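Response regulator (Pseudomonas putida, PDB 3HDV) is the receiver domain of a response regulator that probably takes up a phosphoryl group on an aspartate, as in two-component signalling, to pass on a signal. Local coordinates at residues D69-I74 / M100-V105; S83-S88 / L118-K123. One frame throughout, in Å; residues are numbered along the deposited sequence.

Contact 1: residues D69-I74 / M100-V105; sequences DLIRTI and MHLGVV
I71, on helix 67-75, rests against L102 and V104 in the turn after helix 93-101, and its neighbour R72 rests against L102. D69, just under one turn earlier in the helix, acts on the contact only by holding R72. Its OD1 receives NH1 of R72 at 3.2 Å in a salt bridge whose oxygen lies in the guanidinium plane. The bond is bent, 138° at the hydrogen, but the pairing ties the end of the arginine back to its own helix. L70 seats the helix on strand 53-58 and helix 40-49. I71 meets both L102 and V104, one with each of its branches. CG2 stands opposite the backbone N across the CA–CB bond and lies 3.8 Å from CB of L102 and 3.9 Å from its CD1. The longer arm, extended at chi2 (169°), brings CD1 to 4.1 Å from CG1 of V104, the two side chains crossing at about a right angle. A branched aliphatic residue suits this place, because one side chain can meet two neighbours while also touching I84 and V86 of the sheet. R72 works with its methylene part: CG comes within 3.8 Å of CD1 of L102, and the chain then runs extended to the charged group. Apolar at its base and charged at its end, arginine suits an exposed place beside a leucine. Across the contact, G103 supplies the positive phi (87°) that takes the chain out of helical conformation between L102 and V104, while L102 O accepts a bond from R75. The whole joins helix 67-75 to the turn that leads from helix 93-101 into strand 106-109, on one face of the parallel sheet, an arrangement that belongs to the alternating beta-alpha architecture of the CheY-like receiver domain.

Contact 2: residues S83-S88 / L118-K123; sequences SIIVVS and LELVNK
Between 83-88 and 118-123 the contact is made by CD1 of I85, which lies 3.8 Å from CB of L120 and 4.0 Å from CG2 of V121. Its extended arm explains the reach: with chi2 at 167°, CD1 is carried out toward the helix, bridging a CA–CA separation of 8.2 Å between I85 and L120. L120 is met at the base of its side chain, at an oblique angle, and V121 by a single methyl branch, roughly at a right angle. Since the leucine is engaged at CB, the rest of its chain can spread over D106 and L108 of strand 106-109. V121 touches L55 of strand 53-58, so consecutive residues of the helix straddle the strand carrying I85. The isoleucine itself is fixed by backbone hydrogen bonds to M56 and T58, and beta-branched residues suit such an extended strand. On the other face of the sheet, I84 and V86 pack on I71 of helix 67-75. Farther out, S83 OG is hydrogen-bonded to E124 OE1, a polar link near the start of the strand and the end of the helix. No hydrogen bond or salt bridge joins the two segments themselves. The attachment of helix to sheet therefore rests here on hydrophobic burial and van der Waals fit, which are less directional than polar bonds.

In the fold
From the N terminus the four segments come in the order 69-74, 83-88, 100-105 and 118-123, so the two contacts cross: contact 2 starts inside the loop that contact 1 closes and ends beyond it. Contact 1 joins helix 67-75 to the turn after helix 93-101, on one face of the sheet; contact 2 sets helix 114-124 against the other face. Strand 83-88 serves both, offering I84 and V86 to the first face and I85 to the second. Where they touch, V105 N is probably hydrogen-bonded to I84 O at 2.6 Å, and V105 also packs on I85. Within segment 100-105, H101 is hydrogen-bonded to D106 of the second subunit, so this side lies at a subunit interface.

Contact 1: residues D69-I74 / M100-V105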
# COMPACT_ATOMS: atom_id res chain seq x y z
N ASP B 69 23.03 -1.49 2.10
CA ASP B 69 23.93 -0.33 2.25
C ASP B 69 23.29 0.72 3.15
O ASP B 69 23.98 1.32 3.97
CB ASP B 69 24.23 0.29 0.88
CG ASP B 69 25.29 -0.47 0.10
OD1 ASP B 69 26.09 -1.20 0.70
OD2 ASP B 69 25.34 -0.32 -1.13
N LEU B 70 21.98 0.96 3.03
CA LEU B 70 21.30 1.93 3.88
C LEU B 70 21.42 1.54 5.34
O LEU B 70 21.79 2.35 6.20
CB LEU B 70 19.84 2.10 3.49
CG LEU B 70 18.89 2.78 4.50
CD1 LEU B 70 19.29 4.27 4.73
CD2 LEU B 70 17.44 2.71 4.05
N ILE B 71 21.13 0.28 5.65
CA ILE B 71 21.27 -0.22 7.00
C ILE B 71 22.70 -0.05 7.56
O ILE B 71 22.87 0.38 8.70
CB ILE B 71 20.78 -1.72 7.12
CG1 ILE B 71 19.28 -1.77 6.77
CG2 ILE B 71 21.05 -2.27 8.51
CD1 ILE B 71 18.69 -3.18 6.56
N ARG B 72 23.69 -0.39 6.76
CA ARG B 72 25.08 -0.19 7.17
C ARG B 72 25.38 1.26 7.53
O ARG B 72 25.99 1.52 8.55
CB ARG B 72 26.03 -0.59 6.03
CG ARG B 72 26.50 -2.01 6.07
CD ARG B 72 26.89 -2.38 4.66
NE ARG B 72 27.25 -3.78 4.55
CZ ARG B 72 27.40 -4.42 3.40
NH1 ARG B 72 27.20 -3.78 2.25
NH2 ARG B 72 27.74 -5.70 3.40
N THR B 73 24.94 2.21 6.71
CA THR B 73 25.21 3.61 7.08
C THR B 73 24.46 4.03 8.34
O THR B 73 24.97 4.86 9.13
CB THR B 73 24.91 4.61 5.97
OG1 THR B 73 23.50 4.67 5.72
CG2 THR B 73 25.68 4.26 4.72
N ILE B 74 23.24 3.49 8.54
CA ILE B 74 22.51 3.79 9.77
C ILE B 74 23.28 3.29 11.01
O ILE B 74 23.41 4.00 11.99
CB ILE B 74 21.03 3.28 9.76
CG1 ILE B 74 20.22 4.04 8.71
CG2 ILE B 74 20.39 3.47 11.14
CD1 ILE B 74 18.88 3.39 8.36
N MSE B 100 21.13 -9.81 9.03
CA MSE B 100 20.91 -10.23 10.42
C MSE B 100 22.10 -9.86 11.35
O MSE B 100 21.90 -9.51 12.51
CB MSE B 100 20.50 -11.72 10.50
CG MSE B 100 19.13 -12.05 9.83
SE MSE B 100 17.67 -11.27 10.96
CE MSE B 100 17.80 -12.60 12.42
N HIS B 101 23.34 -9.94 10.86
CA HIS B 101 24.48 -9.45 11.65
C HIS B 101 24.41 -7.97 11.96
O HIS B 101 25.02 -7.52 12.94
CB HIS B 101 25.82 -9.72 10.97
CG HIS B 101 26.28 -11.14 11.01
ND1 HIS B 101 26.59 -11.79 12.19
CD2 HIS B 101 26.60 -12.00 10.01
CE1 HIS B 101 27.04 -13.00 11.92
NE2 HIS B 101 27.09 -13.14 10.60
N LEU B 102 23.72 -7.21 11.10
CA LEU B 102 23.46 -5.80 11.35
C LEU B 102 22.35 -5.53 12.40
O LEU B 102 22.06 -4.38 12.72
CB LEU B 102 23.23 -5.01 10.05
CG LEU B 102 24.44 -5.02 9.09
CD1 LEU B 102 24.10 -4.53 7.69
CD2 LEU B 102 25.63 -4.25 9.67
N GLY B 103 21.72 -6.57 12.94
CA GLY B 103 20.87 -6.36 14.11
C GLY B 103 19.43 -5.97 13.84
O GLY B 103 18.76 -5.39 14.72
N VAL B 104 18.89 -6.29 12.67
CA VAL B 104 17.51 -5.88 12.37
C VAL B 104 16.53 -6.53 13.36
O VAL B 104 16.82 -7.56 13.93
CB VAL B 104 17.14 -6.10 10.88
CG1 VAL B 104 18.10 -5.33 9.99
CG2 VAL B 104 17.12 -7.62 10.50
N VAL B 105 15.37 -5.93 13.58
CA VAL B 105 14.30 -6.54 14.42
C VAL B 105 13.82 -7.87 13.80
O VAL B 105 13.65 -8.88 14.50
CB VAL B 105 13.12 -5.57 14.53
CG1 VAL B 105 11.82 -6.22 15.17
CG2 VAL B 105 13.58 -4.31 15.32

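Contact 2: residues S83-S88 / L118-K123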
# COMPACT_ATOMS: atom_id res chain seq x y z
N SER B 83 15.45 0.90 15.44
CA SER B 83 14.73 -0.33 15.14
C SER B 83 14.43 -0.45 13.64
O SER B 83 13.83 0.44 13.06
CB SER B 83 13.41 -0.28 15.87
OG SER B 83 13.69 -0.53 17.21
N ILE B 84 14.82 -1.57 13.04
CA ILE B 84 14.64 -1.77 11.61
C ILE B 84 14.04 -3.15 11.39
O ILE B 84 14.51 -4.15 11.94
CB ILE B 84 15.98 -1.63 10.87
CG1 ILE B 84 16.54 -0.22 11.07
CG2 ILE B 84 15.87 -1.95 9.35
CD1 ILE B 84 17.94 -0.11 10.49
N ILE B 85 12.98 -3.16 10.58
CA ILE B 85 12.34 -4.39 10.10
C ILE B 85 12.57 -4.40 8.55
O ILE B 85 12.27 -3.43 7.86
CB ILE B 85 10.83 -4.43 10.40
CG1 ILE B 85 10.55 -4.49 11.91
CG2 ILE B 85 10.15 -5.66 9.63
CD1 ILE B 85 9.12 -4.22 12.25
N VAL B 86 13.16 -5.48 8.06
CA VAL B 86 13.39 -5.67 6.61
C VAL B 86 12.18 -6.43 6.05
O VAL B 86 11.77 -7.46 6.61
CB VAL B 86 14.69 -6.41 6.38
CG1 VAL B 86 14.82 -6.91 4.89
CG2 VAL B 86 15.90 -5.42 6.75
N VAL B 87 11.59 -5.86 5.01
CA VAL B 87 10.60 -6.57 4.17
C VAL B 87 11.13 -6.67 2.74
O VAL B 87 11.04 -5.71 1.98
CB VAL B 87 9.19 -5.95 4.29
CG1 VAL B 87 8.16 -6.78 3.47
CG2 VAL B 87 8.74 -5.95 5.83
N SER B 88 11.63 -7.86 2.36
CA SER B 88 12.43 -7.98 1.15
C SER B 88 11.82 -8.69 -0.06
O SER B 88 11.17 -9.76 0.08
CB SER B 88 13.70 -8.71 1.50
OG SER B 88 14.59 -8.70 0.42
N LEU B 118 2.48 -6.39 11.71
CA LEU B 118 1.86 -5.55 12.70
C LEU B 118 2.26 -5.97 14.15
O LEU B 118 2.55 -5.12 15.01
CB LEU B 118 0.34 -5.53 12.46
CG LEU B 118 -0.50 -4.57 13.30
CD1 LEU B 118 -0.33 -3.08 12.85
CD2 LEU B 118 -2.05 -5.06 13.41
N GLU B 119 2.34 -7.27 14.40
CA GLU B 119 2.81 -7.78 15.72
C GLU B 119 4.20 -7.25 16.04
O GLU B 119 4.43 -6.74 17.13
CB GLU B 119 2.83 -9.30 15.73
CG GLU B 119 1.47 -9.90 15.92
CD GLU B 119 1.47 -11.42 15.89
OE1 GLU B 119 0.45 -12.00 15.42
OE2 GLU B 119 2.50 -12.03 16.30
N LEU B 120 5.13 -7.36 15.08
CA LEU B 120 6.48 -6.80 15.24
C LEU B 120 6.48 -5.29 15.46
O LEU B 120 7.19 -4.82 16.32
CB LEU B 120 7.38 -7.13 14.04
CG LEU B 120 7.59 -8.59 13.69
CD1 LEU B 120 8.31 -8.68 12.32
CD2 LEU B 120 8.36 -9.34 14.79
N VAL B 121 5.68 -4.55 14.69
CA VAL B 121 5.58 -3.09 14.84
C VAL B 121 5.03 -2.65 16.22
O VAL B 121 5.64 -1.81 16.91
CB VAL B 121 4.74 -2.45 13.69
CG1 VAL B 121 4.48 -1.01 13.98
CG2 VAL B 121 5.45 -2.61 12.34
N ASN B 122 3.89 -3.21 16.59
CA ASN B 122 3.27 -2.98 17.91
C ASN B 122 4.22 -3.27 19.06
O ASN B 122 4.33 -2.46 19.99
CB ASN B 122 1.98 -3.82 18.04
CG ASN B 122 0.82 -3.22 17.24
OD1 ASN B 122 0.84 -2.04 16.93
ND2 ASN B 122 -0.19 -4.03 16.92
N LYS B 123 4.93 -4.40 18.97
CA LYS B 123 5.91 -4.77 19.97
C LYS B 123 7.08 -3.80 20.07
O LYS B 123 7.46 -3.38 21.18
CB LYS B 123 6.40 -6.21 19.70
CG LYS B 123 7.55 -6.68 20.61
CD LYS B 123 7.60 -8.21 20.64
CE LYS B 123 8.93 -8.74 21.19
NZ LYS B 123 9.03 -10.24 21.05